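Local coordinates for purine nucleosidase, (IunH-1) (Sulfolobus solfataricus, PDB 3T8J), which belongs to the nucleoside hydrolase family and binds a sodium ion, each of its four chains being built on a mixed, largely parallel beta sheet, at residues L16-Y19 against L20-N24; Q42-K45 against N46-A50; Q97-A101 against A102-I106; L127-A130 against Y131-N135. All coordinates share one frame; numbering follows the deposited sequence. Where two conformers were deposited one is given.

Interaction 1: L16-Y19 against L20-N24; sequences LSLY and LLLKN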
loop_
_atom_site.group_PDB
_atom_site.type_symbol
_atom_site.label_atom_id
_atom_site.label_comp_id
_atom_site.label_asym_id
_atom_site.label_seq_id
_atom_site.Cartn_x
_atom_site.Cartn_y
_atom_site.Cartn_z
ATOM N N LEU A 16 21.604 -2.083 -31.450
ATOM C CA LEU A 16 22.559 -3.189 -31.559
ATOM C C LEU A 16 21.889 -4.573 -31.490
ATOM O O LEU A 16 22.317 -5.495 -32.168
ATOM C CB LEU A 16 23.659 -3.072 -30.507
ATOM C CG LEU A 16 24.959 -3.784 -30.873
ATOM C CD1 LEU A 16 25.734 -2.983 -31.932
ATOM C CD2 LEU A 16 25.835 -4.008 -29.646
ATOM N N SER A 17 20.834 -4.684 -30.696
ATOM C CA SER A 17 20.077 -5.953 -30.598
ATOM C C SER A 17 19.378 -6.298 -31.941
ATOM O O SER A 17 19.405 -7.468 -32.391
ATOM C CB SER A 17 19.049 -5.857 -29.468
ATOM O OG SER A 17 19.693 -5.798 -28.201
ATOM N N LEU A 18 18.733 -5.309 -32.557
ATOM C CA LEU A 18 18.137 -5.480 -33.882
ATOM C C LEU A 18 19.212 -5.997 -34.840
ATOM O O LEU A 18 19.002 -6.963 -35.597
ATOM C CB LEU A 18 17.559 -4.148 -34.374
ATOM C CG LEU A 18 17.076 -4.128 -35.823
ATOM C CD1 LEU A 18 15.895 -5.055 -36.072
ATOM C CD2 LEU A 18 16.723 -2.693 -36.220
ATOM N N TYR A 19 20.373 -5.341 -34.827
ATOM C CA TYR A 19 21.461 -5.723 -35.731
ATOM C C TYR A 19 21.996 -7.136 -35.441
ATOM O O TYR A 19 22.339 -7.861 -36.374
ATOM C CB TYR A 19 22.575 -4.686 -35.726
ATOM C CG TYR A 19 22.241 -3.355 -36.365
ATOM C CD1 TYR A 19 21.050 -3.131 -37.064
ATOM C CD2 TYR A 19 23.142 -2.315 -36.313
ATOM C CE1 TYR A 19 20.779 -1.903 -37.675
ATOM C CE2 TYR A 19 22.874 -1.083 -36.921
ATOM C CZ TYR A 19 21.703 -0.885 -37.605
ATOM O OH TYR A 19 21.460 0.341 -38.202
ATOM N N LEU A 20 22.067 -7.538 -34.170
ATOM C CA LEU A 20 22.527 -8.881 -33.815
ATOM C C LEU A 20 21.600 -9.915 -34.457
ATOM O O LEU A 20 22.069 -10.908 -35.015
ATOM C CB LEU A 20 22.594 -9.053 -32.287
ATOM C CG LEU A 20 23.422 -10.186 -31.667
ATOM C CD1 LEU A 20 24.876 -10.164 -32.125
ATOM C CD2 LEU A 20 23.348 -10.148 -30.131
ATOM N N LEU A 21 20.287 -9.674 -34.384
ATOM C CA LEU A 21 19.336 -10.617 -34.993
ATOM C C LEU A 21 19.550 -10.654 -36.515
ATOM O O LEU A 21 19.663 -11.728 -37.120
ATOM C CB LEU A 21 17.868 -10.262 -34.674
ATOM C CG LEU A 21 17.384 -10.380 -33.230
ATOM C CD1 LEU A 21 15.962 -9.792 -33.122
ATOM C CD2 LEU A 21 17.413 -11.836 -32.748
ATOM N N LEU A 22 19.598 -9.489 -37.154
ATOM C CA LEU A 22 19.716 -9.410 -38.625
ATOM C C LEU A 22 21.039 -9.929 -39.186
ATOM O O LEU A 22 21.057 -10.650 -40.221
ATOM C CB LEU A 22 19.480 -7.977 -39.105
ATOM C CG LEU A 22 18.092 -7.394 -38.874
ATOM C CD1 LEU A 22 18.039 -5.952 -39.401
ATOM C CD2 LEU A 22 16.997 -8.209 -39.523
ATOM N N LYS A 23 22.142 -9.582 -38.530
ATOM C CA LYS A 23 23.474 -10.034 -38.908
ATOM C C LYS A 23 23.498 -11.543 -38.970
ATOM O O LYS A 23 24.127 -12.118 -39.866
ATOM C CB LYS A 23 24.493 -9.589 -37.855
ATOM C CG LYS A 23 25.868 -10.255 -37.981
ATOM C CD LYS A 23 26.606 -9.658 -39.113
ATOM C CE LYS A 23 27.985 -10.321 -39.378
ATOM N NZ LYS A 23 27.997 -11.815 -39.344
ATOM N N ASN A 24 22.808 -12.156 -38.008
ATOM C CA ASN A 24 22.787 -13.609 -37.830
ATOM C C ASN A 24 21.630 -14.379 -38.518
ATOM O O ASN A 24 21.363 -15.532 -38.186
ATOM C CB ASN A 24 22.880 -13.939 -36.348
ATOM C CG ASN A 24 24.276 -13.643 -35.781
ATOM O OD1 ASN A 24 25.245 -14.367 -36.070
ATOM N ND2 ASN A 24 24.396 -12.553 -35.016
#

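Interaction 2: Q42-K45 against N46-A50; sequences QEVK and NALWA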
loop_
_atom_site.group_PDB
_atom_site.type_symbol
_atom_site.label_atom_id
_atom_site.label_comp_id
_atom_site.label_asym_id
_atom_site.label_seq_id
_atom_site.Cartn_x
_atom_site.Cartn_y
_atom_site.Cartn_z
ATOM N N GLN A 42 11.037 10.282 -31.152
ATOM C CA GLN A 42 12.406 10.036 -31.566
ATOM C C GLN A 42 12.729 8.533 -31.562
ATOM O O GLN A 42 13.521 8.053 -32.387
ATOM C CB GLN A 42 13.423 10.830 -30.733
ATOM C CG GLN A 42 14.874 10.736 -31.243
ATOM C CD GLN A 42 15.055 11.267 -32.672
ATOM O OE1 GLN A 42 14.604 12.388 -32.989
ATOM N NE2 GLN A 42 15.707 10.497 -33.536
ATOM N N GLU A 43 12.126 7.798 -30.642
ATOM C CA GLU A 43 12.305 6.327 -30.645
ATOM C C GLU A 43 11.818 5.700 -31.938
ATOM O O GLU A 43 12.460 4.779 -32.468
ATOM C CB GLU A 43 11.592 5.700 -29.438
ATOM C CG GLU A 43 12.168 6.059 -28.100
ATOM C CD GLU A 43 11.414 5.421 -26.947
ATOM O OE1 GLU A 43 10.236 5.021 -27.166
ATOM O OE2 GLU A 43 11.994 5.307 -25.850
ATOM N N VAL A 44 10.682 6.173 -32.455
ATOM C CA VAL A 44 10.160 5.697 -33.739
ATOM C C VAL A 44 11.131 6.013 -34.883
ATOM O O VAL A 44 11.483 5.176 -35.713
ATOM C CB VAL A 44 8.752 6.266 -34.027
ATOM C CG1 VAL A 44 8.233 5.815 -35.384
ATOM C CG2 VAL A 44 7.756 5.955 -32.914
ATOM N N LYS A 45 11.612 7.262 -34.920
ATOM C CA LYS A 45 12.559 7.661 -35.939
ATOM C C LYS A 45 13.889 6.909 -35.858
ATOM O O LYS A 45 14.466 6.551 -36.882
ATOM C CB LYS A 45 12.791 9.186 -35.899
ATOM C CG LYS A 45 11.519 10.044 -36.125
ATOM C CD LYS A 45 10.803 9.794 -37.424
ATOM C CE LYS A 45 9.590 10.740 -37.626
ATOM N NZ LYS A 45 9.967 12.181 -37.897
ATOM N N ASN A 46 14.330 6.606 -34.641
ATOM C CA ASN A 46 15.562 5.838 -34.440
ATOM C C ASN A 46 15.456 4.455 -35.082
ATOM O O ASN A 46 16.396 3.991 -35.734
ATOM C CB ASN A 46 15.880 5.650 -32.948
ATOM C CG ASN A 46 16.464 6.887 -32.275
ATOM O OD1 ASN A 46 16.829 7.889 -32.916
ATOM N ND2 ASN A 46 16.603 6.800 -30.951
ATOM N N ALA A 47 14.314 3.812 -34.901
ATOM C CA ALA A 47 14.147 2.475 -35.456
ATOM C C ALA A 47 14.118 2.466 -36.995
ATOM O O ALA A 47 14.741 1.629 -37.642
ATOM C CB ALA A 47 12.867 1.820 -34.871
ATOM N N LEU A 48 13.387 3.410 -37.578
ATOM C CA LEU A 48 13.308 3.569 -39.022
ATOM C C LEU A 48 14.677 3.862 -39.634
ATOM O O LEU A 48 15.083 3.248 -40.606
ATOM C CB LEU A 48 12.320 4.680 -39.375
ATOM C CG LEU A 48 10.841 4.389 -39.064
ATOM C CD1 LEU A 48 10.074 5.710 -38.972
ATOM C CD2 LEU A 48 10.207 3.451 -40.089
ATOM N N TRP A 49 15.398 4.802 -39.023
ATOM C CA TRP A 49 16.751 5.109 -39.433
ATOM C C TRP A 49 17.668 3.887 -39.326
ATOM O O TRP A 49 18.430 3.627 -40.241
ATOM C CB TRP A 49 17.311 6.268 -38.611
ATOM C CG TRP A 49 18.728 6.625 -38.948
ATOM C CD1 TRP A 49 19.145 7.495 -39.913
ATOM C CD2 TRP A 49 19.907 6.111 -38.333
ATOM N NE1 TRP A 49 20.519 7.565 -39.932
ATOM C CE2 TRP A 49 21.015 6.733 -38.971
ATOM C CE3 TRP A 49 20.141 5.209 -37.297
ATOM C CZ2 TRP A 49 22.319 6.447 -38.629
ATOM C CZ3 TRP A 49 21.459 4.925 -36.950
ATOM C CH2 TRP A 49 22.524 5.550 -37.617
ATOM N N ALA A 50 17.591 3.140 -38.229
ATOM C CA ALA A 50 18.420 1.948 -38.051
ATOM C C ALA A 50 18.211 0.922 -39.172
ATOM O O ALA A 50 19.177 0.371 -39.708
ATOM C CB ALA A 50 18.144 1.312 -36.684
#

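Interaction 3: Q97-A101 against A102-I106; sequences QEKHA and ALAII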
loop_
_atom_site.group_PDB
_atom_site.type_symbol
_atom_site.label_atom_id
_atom_site.label_comp_id
_atom_site.label_asym_id
_atom_site.label_seq_id
_atom_site.Cartn_x
_atom_site.Cartn_y
_atom_site.Cartn_z
ATOM N N GLN A 97 4.302 2.532 -39.723
ATOM C CA GLN A 97 2.983 2.040 -39.993
ATOM C C GLN A 97 1.946 2.811 -39.177
ATOM O O GLN A 97 2.265 3.367 -38.130
ATOM C CB GLN A 97 2.887 0.541 -39.645
ATOM C CG GLN A 97 3.920 -0.351 -40.352
ATOM C CD GLN A 97 3.777 -0.347 -41.852
ATOM O OE1 GLN A 97 2.677 -0.571 -42.396
ATOM N NE2 GLN A 97 4.885 -0.120 -42.547
ATOM N N GLU A 98 0.693 2.775 -39.623
ATOM C CA GLU A 98 -0.413 3.414 -38.868
ATOM C C GLU A 98 -0.979 2.547 -37.744
ATOM O O GLU A 98 -1.361 3.052 -36.685
ATOM C CB GLU A 98 -1.540 3.819 -39.818
ATOM C CG GLU A 98 -1.118 4.739 -40.925
ATOM C CD GLU A 98 -1.309 6.195 -40.571
ATOM O OE1 GLU A 98 -1.109 6.548 -39.381
ATOM O OE2 GLU A 98 -1.670 6.978 -41.489
ATOM N N LYS A 99 -0.990 1.239 -37.952
ATOM C CA LYS A 99 -1.579 0.299 -36.996
ATOM C C LYS A 99 -0.831 0.274 -35.658
ATOM O O LYS A 99 0.383 0.276 -35.641
ATOM C CB LYS A 99 -1.563 -1.105 -37.609
ATOM C CG LYS A 99 -2.227 -2.170 -36.790
ATOM C CD LYS A 99 -2.192 -3.541 -37.504
ATOM C CE LYS A 99 -3.090 -3.598 -38.714
ATOM N NZ LYS A 99 -4.543 -3.654 -38.338
ATOM N N HIS A 100 -1.573 0.269 -34.548
ATOM C CA HIS A 100 -1.009 0.188 -33.216
ATOM C C HIS A 100 -0.238 -1.117 -33.056
ATOM O O HIS A 100 -0.710 -2.167 -33.473
ATOM C CB HIS A 100 -2.132 0.246 -32.149
ATOM C CG HIS A 100 -1.660 0.531 -30.759
ATOM N ND1 HIS A 100 -0.938 -0.371 -30.002
ATOM C CD2 HIS A 100 -1.852 1.608 -29.960
ATOM C CE1 HIS A 100 -0.691 0.152 -28.812
ATOM N NE2 HIS A 100 -1.214 1.368 -28.772
ATOM N N ALA A 101 0.944 -1.041 -32.454
ATOM C CA ALA A 101 1.748 -2.215 -32.145
ATOM C C ALA A 101 0.947 -3.365 -31.522
ATOM O O ALA A 101 1.197 -4.509 -31.862
ATOM C CB ALA A 101 2.896 -1.860 -31.210
ATOM N N ALA A 102 0.042 -3.074 -30.598
ATOM C CA ALA A 102 -0.697 -4.195 -29.929
ATOM C C ALA A 102 -1.528 -5.007 -30.921
ATOM O O ALA A 102 -1.588 -6.253 -30.833
ATOM C CB ALA A 102 -1.570 -3.657 -28.798
ATOM N N LEU A 103 -2.149 -4.341 -31.890
ATOM C CA LEU A 103 -2.897 -4.998 -32.937
ATOM C C LEU A 103 -1.986 -5.761 -33.915
ATOM O O LEU A 103 -2.315 -6.886 -34.357
ATOM C CB LEU A 103 -3.838 -4.010 -33.641
ATOM C CG LEU A 103 -4.782 -3.236 -32.702
ATOM C CD1 LEU A 103 -5.606 -2.214 -33.500
ATOM C CD2 LEU A 103 -5.692 -4.168 -31.899
ATOM N N ALA A 104 -0.821 -5.190 -34.235
ATOM C CA ALA A 104 0.168 -5.878 -35.062
ATOM C C ALA A 104 0.684 -7.158 -34.402
ATOM O O ALA A 104 0.864 -8.180 -35.058
ATOM C CB ALA A 104 1.341 -4.943 -35.403
ATOM N N ILE A 105 0.925 -7.108 -33.101
ATOM C CA ILE A 105 1.362 -8.311 -32.344
ATOM C C ILE A 105 0.327 -9.430 -32.457
ATOM O O ILE A 105 0.693 -10.573 -32.709
ATOM C CB ILE A 105 1.661 -7.964 -30.867
ATOM C CG1 ILE A 105 2.885 -7.047 -30.765
ATOM C CG2 ILE A 105 1.878 -9.249 -30.021
ATOM C CD1 ILE A 105 2.994 -6.308 -29.411
ATOM N N ILE A 106 -0.956 -9.089 -32.317
ATOM C CA ILE A 106 -2.016 -10.102 -32.452
ATOM C C ILE A 106 -2.024 -10.702 -33.869
ATOM O O ILE A 106 -2.067 -11.937 -34.036
ATOM C CB ILE A 106 -3.379 -9.502 -32.077
ATOM C CG1 ILE A 106 -3.447 -9.183 -30.586
ATOM C CG2 ILE A 106 -4.524 -10.472 -32.442
ATOM C CD1 ILE A 106 -4.589 -8.238 -30.212
#

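Interaction 4: L127-A130 against Y131-N135; sequences LALA and YLLDN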
loop_
_atom_site.group_PDB
_atom_site.type_symbol
_atom_site.label_atom_id
_atom_site.label_comp_id
_atom_site.label_asym_id
_atom_site.label_seq_id
_atom_site.Cartn_x
_atom_site.Cartn_y
_atom_site.Cartn_z
ATOM N N LEU A 127 3.026 -5.557 -25.163
ATOM C CA LEU A 127 2.694 -6.997 -25.015
ATOM C C LEU A 127 1.501 -7.157 -24.093
ATOM O O LEU A 127 0.646 -8.040 -24.328
ATOM C CB LEU A 127 3.907 -7.805 -24.551
ATOM C CG LEU A 127 3.719 -9.323 -24.423
ATOM C CD1 LEU A 127 3.393 -9.919 -25.776
ATOM C CD2 LEU A 127 4.995 -9.959 -23.859
ATOM N N ALA A 128 1.426 -6.387 -23.009
ATOM C CA ALA A 128 0.275 -6.427 -22.123
ATOM C C ALA A 128 -1.009 -6.052 -22.844
ATOM O O ALA A 128 -2.019 -6.739 -22.685
ATOM C CB ALA A 128 0.485 -5.521 -20.886
ATOM N N LEU A 129 -1.002 -4.964 -23.613
ATOM C CA LEU A 129 -2.193 -4.543 -24.348
ATOM C C LEU A 129 -2.632 -5.607 -25.375
ATOM O O LEU A 129 -3.820 -5.885 -25.499
ATOM C CB LEU A 129 -1.978 -3.161 -24.995
ATOM C CG LEU A 129 -3.236 -2.445 -25.496
ATOM C CD1 LEU A 129 -4.383 -2.507 -24.497
ATOM C CD2 LEU A 129 -2.904 -0.992 -25.828
ATOM N N ALA A 130 -1.673 -6.214 -26.087
ATOM C CA ALA A 130 -1.991 -7.279 -27.023
ATOM C C ALA A 130 -2.664 -8.450 -26.287
ATOM O O ALA A 130 -3.676 -9.001 -26.761
ATOM C CB ALA A 130 -0.713 -7.745 -27.761
ATOM N N TYR A 131 -2.099 -8.855 -25.147
ATOM C CA TYR A 131 -2.685 -9.964 -24.336
ATOM C C TYR A 131 -4.109 -9.621 -23.901
ATOM O O TYR A 131 -4.999 -10.471 -23.970
ATOM C CB TYR A 131 -1.812 -10.290 -23.111
ATOM C CG TYR A 131 -2.503 -11.205 -22.141
ATOM C CD1 TYR A 131 -2.604 -12.545 -22.421
ATOM C CD2 TYR A 131 -3.135 -10.706 -21.012
ATOM C CE1 TYR A 131 -3.306 -13.388 -21.564
ATOM C CE2 TYR A 131 -3.824 -11.526 -20.153
ATOM C CZ TYR A 131 -3.899 -12.864 -20.435
ATOM O OH TYR A 131 -4.608 -13.741 -19.599
ATOM N N LEU A 132 -4.310 -8.402 -23.398
ATOM C CA LEU A 132 -5.613 -7.976 -22.898
ATOM C C LEU A 132 -6.689 -8.055 -23.992
ATOM O O LEU A 132 -7.847 -8.455 -23.712
ATOM C CB LEU A 132 -5.548 -6.556 -22.305
ATOM C CG LEU A 132 -4.759 -6.415 -20.996
ATOM C CD1 LEU A 132 -4.471 -4.912 -20.734
ATOM C CD2 LEU A 132 -5.512 -7.055 -19.858
ATOM N N LEU A 133 -6.322 -7.710 -25.229
ATOM C CA LEU A 133 -7.242 -7.790 -26.361
ATOM C C LEU A 133 -7.450 -9.220 -26.887
ATOM O O LEU A 133 -8.527 -9.517 -27.425
ATOM C CB LEU A 133 -6.762 -6.889 -27.479
ATOM C CG LEU A 133 -6.909 -5.424 -27.108
ATOM C CD1 LEU A 133 -5.988 -4.564 -27.941
ATOM C CD2 LEU A 133 -8.371 -4.977 -27.249
ATOM N N ASP A 134 -6.422 -10.069 -26.782
ATOM C CA ASP A 134 -6.498 -11.476 -27.263
ATOM C C ASP A 134 -5.642 -12.379 -26.378
ATOM O O ASP A 134 -4.435 -12.534 -26.579
ATOM C CB ASP A 134 -6.060 -11.575 -28.731
ATOM C CG ASP A 134 -6.262 -12.945 -29.323
ATOM O OD1 ASP A 134 -6.667 -13.879 -28.609
ATOM O OD2 ASP A 134 -6.032 -13.099 -30.551
ATOM N N ASN A 135 -6.280 -13.032 -25.408
ATOM C CA ASN A 135 -5.547 -13.879 -24.478
ATOM C C ASN A 135 -4.860 -15.093 -25.132
ATOM O O ASN A 135 -3.937 -15.663 -24.531
ATOM C CB ASN A 135 -6.464 -14.422 -23.383
ATOM C CG ASN A 135 -7.104 -13.383 -22.460
ATOM O OD1 ASN A 135 -7.966 -13.795 -21.669
ATOM N ND2 ASN A 135 -6.711 -12.096 -22.485
#

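Interaction 1: L16-Y19 against L20-N24
Leu18 and Leu22 meet one turn apart on helix 12-23, and both their backbones and their side chains take part. Leu22 N donates to Leu18 O at 3.0 Å, a nearly straight bond (167°) lying in the carbonyl plane. Beside it the two isobutyl groups cross obliquely, with Leu18 CD1 4.1 Å from Leu22 CD1. CG of Leu22 stands anti to its own carbonyl carbon (chi1 -64°), and this brings it back over Leu18 O. The carbonyls on either side of Leu18 are used in the same way: Ser17 O takes Leu21 N, and Tyr19 O takes Lys23 N at 2.8 Å. Leu16 O receives Leu20 N in a more bent bond of 148°. The helix is the connection of a beta-alpha-beta unit between parallel strands 3-8 and 27-33; Leu20 and Leu21 pack on helix 237-246, while Leu16 and Tyr19 reach helix 297-308. At the C-terminal end of helix 12-23, Leu20 O is gripped by the side chain of Asn24, the first residue to leave helical geometry: ND2 comes to 2.8 Å from Leu20 O, whereas Asn24 N makes weak bonds to Leu20 O and Leu21 O. The remaining polar ends find partners elsewhere in the chain. Ser17 OG bonds Asp13 O, Tyr19 OH bonds Ala50 O, and Lys23 NZ forms a salt bridge with Asp306 and lies against Trp310 in a cation-pi contact.

Interaction 2: Q42-K45 against N46-A50
Gln42 and Asn46 join their side-chain amides one turn apart on helix 40-53, the crossover helix of the beta-alpha-beta unit that links strands 27-33 and 60-62. Gln42 NE2 donates to Asn46 OD1 at 2.9 Å and almost straight (172°). The acceptor lies in the amide plane of Gln42, but the donor sits above the carbonyl plane of Asn46 and not on a lone pair, the two amides being turned 53° against each other. A bend at chi2 of Gln42 (60°) carries its amide round to this position. In the backbone, Asn46 N bonds to Gln42 O at 2.8 Å, so the pair is tied through backbone and side chain alike.

Two residues further along, Val44 and Leu48 run side by side and point the same way, with Val44 CG1 4.0 Å from Leu48 CD1; Val44 and Ala47 also rest on strand 27-33.

The next shell fixes the amides. Asn46 ND2 is held by two loop carbonyls, Gly82 O and Thr10 O, whereas Gln42 NE2 is split between Asn46 OD1 in the helix and Val89 O in a loop. Glu43 OE2 accepts from Ile38 N, while Glu43 O receives Thr10 OG1 as well as Ala47 N. Lys45 sends its amine to a salt bridge with Glu90. Its carbonyl stays in the helix, where Trp49 N reaches Lys45 O at 2.9 Å and Trp49 CB lies 3.3 Å from the same oxygen.

Interaction 3: Q97-A101 against A102-I106
The imidazole of His100 meets Ala102 at its edge: Ala102 N lies exactly in the ring plane and donates to His100 ND1 at 2.9 Å, with an N-H...N angle of 166°. Ala102 CB sits 3.6 Å from the same nitrogen. With CG anti to the backbone N (chi1 -165°), the ring folds forward along the chain and presents ND1 to the first turn. His100 thus occupies the N-cap of helix 101-111, and its side chain serves an amide that has no earlier carbonyl of the helix to bond to. Its backbone oxygen is used as well. Ala104 N reaches His100 O at 3.1 Å in the carbonyl plane, and Leu103 N makes a weak, strongly bent bond to it. Regular helical pairing follows with Ile105 N on Ala101 O at 2.9 Å, and CG1 of Ile105 comes to 3.2 Å from that oxygen. Lys99, just before the cap, lays its aliphatic part across the turn; its CG is 4.0 Å from Leu103 CB, and the two side chains cross at about a right angle. Around the cap, His100 packs on Asn126 of its own chain and on Leu133 of the second subunit, and Leu103 meets its counterpart in that subunit. Because ND1 accepts the bond from Ala102 N, it is probably unprotonated here, and a ring proton would be expected on NE2.

Interaction 4: L127-A130 against Y131-N135
Leu132 leans back over the preceding turn of helix 125-133, its CG coming to 3.2 Å from Ala128 O. Leu133 shares its conformation, each having CG anti to its own carbonyl carbon (chi1 -69° and -70°), and Leu133 CG lies 3.5 Å from Leu129 O. Those oxygens also accept the backbone bonds from Leu132 N and Leu133 N. In one modelled conformer of Leu129, its side chain touches both later leucines: Leu129 CG is 4.2 Å from Leu133 CD1, while Leu129 CD1 stands farther off, 4.5 Å from Leu132 CD1.

Tyr131 takes the other course. Its ring carbon CG is anti to the backbone N (chi1 169°), and the side chain heads away from the preceding turn, to where OH bonds Lys66 NZ of the second subunit. One face of this ring receives Asn135 ND2, 3.5 Å above the plane and offset toward the rim. The same ND2 donates to Tyr131 O at 2.8 Å, holding Asn135, two residues beyond the helix, against its last turn. Asp134 has already left helical geometry, yet its N still bonds Ala130 O at 2.9 Å; its OD1 bonds Ser136 OG, and the side chain also caps a backbone N at the turn into the next helix. Leu129 and Leu133 both pack on Leu129 of the second subunit, an apolar leucine patch on a helix of the subunit interface.

In the fold
Interactions 1 and 2 are buried contacts on crossover helices 12-23 and 40-53, which flank strand 27-33 in the chain; they touch through Tyr19 and Leu18, both against Ala50. Their centres lie about 13 and 15 Å from that of the chain, against about 19 Å for interactions 3 and 4, yet interaction 4 is buried too and only 3 is partly so. Those two belong to adjoining helices, 101-111 and 125-133, which pack through Ala102, Ile106, Ala130 and Leu133, and both also meet the second subunit. The chemistry differs: backbone bonds with a single leucine pair in interaction 1, an amide pair tied to loops in 2, a histidine cap in 3, a leucine cluster in 4.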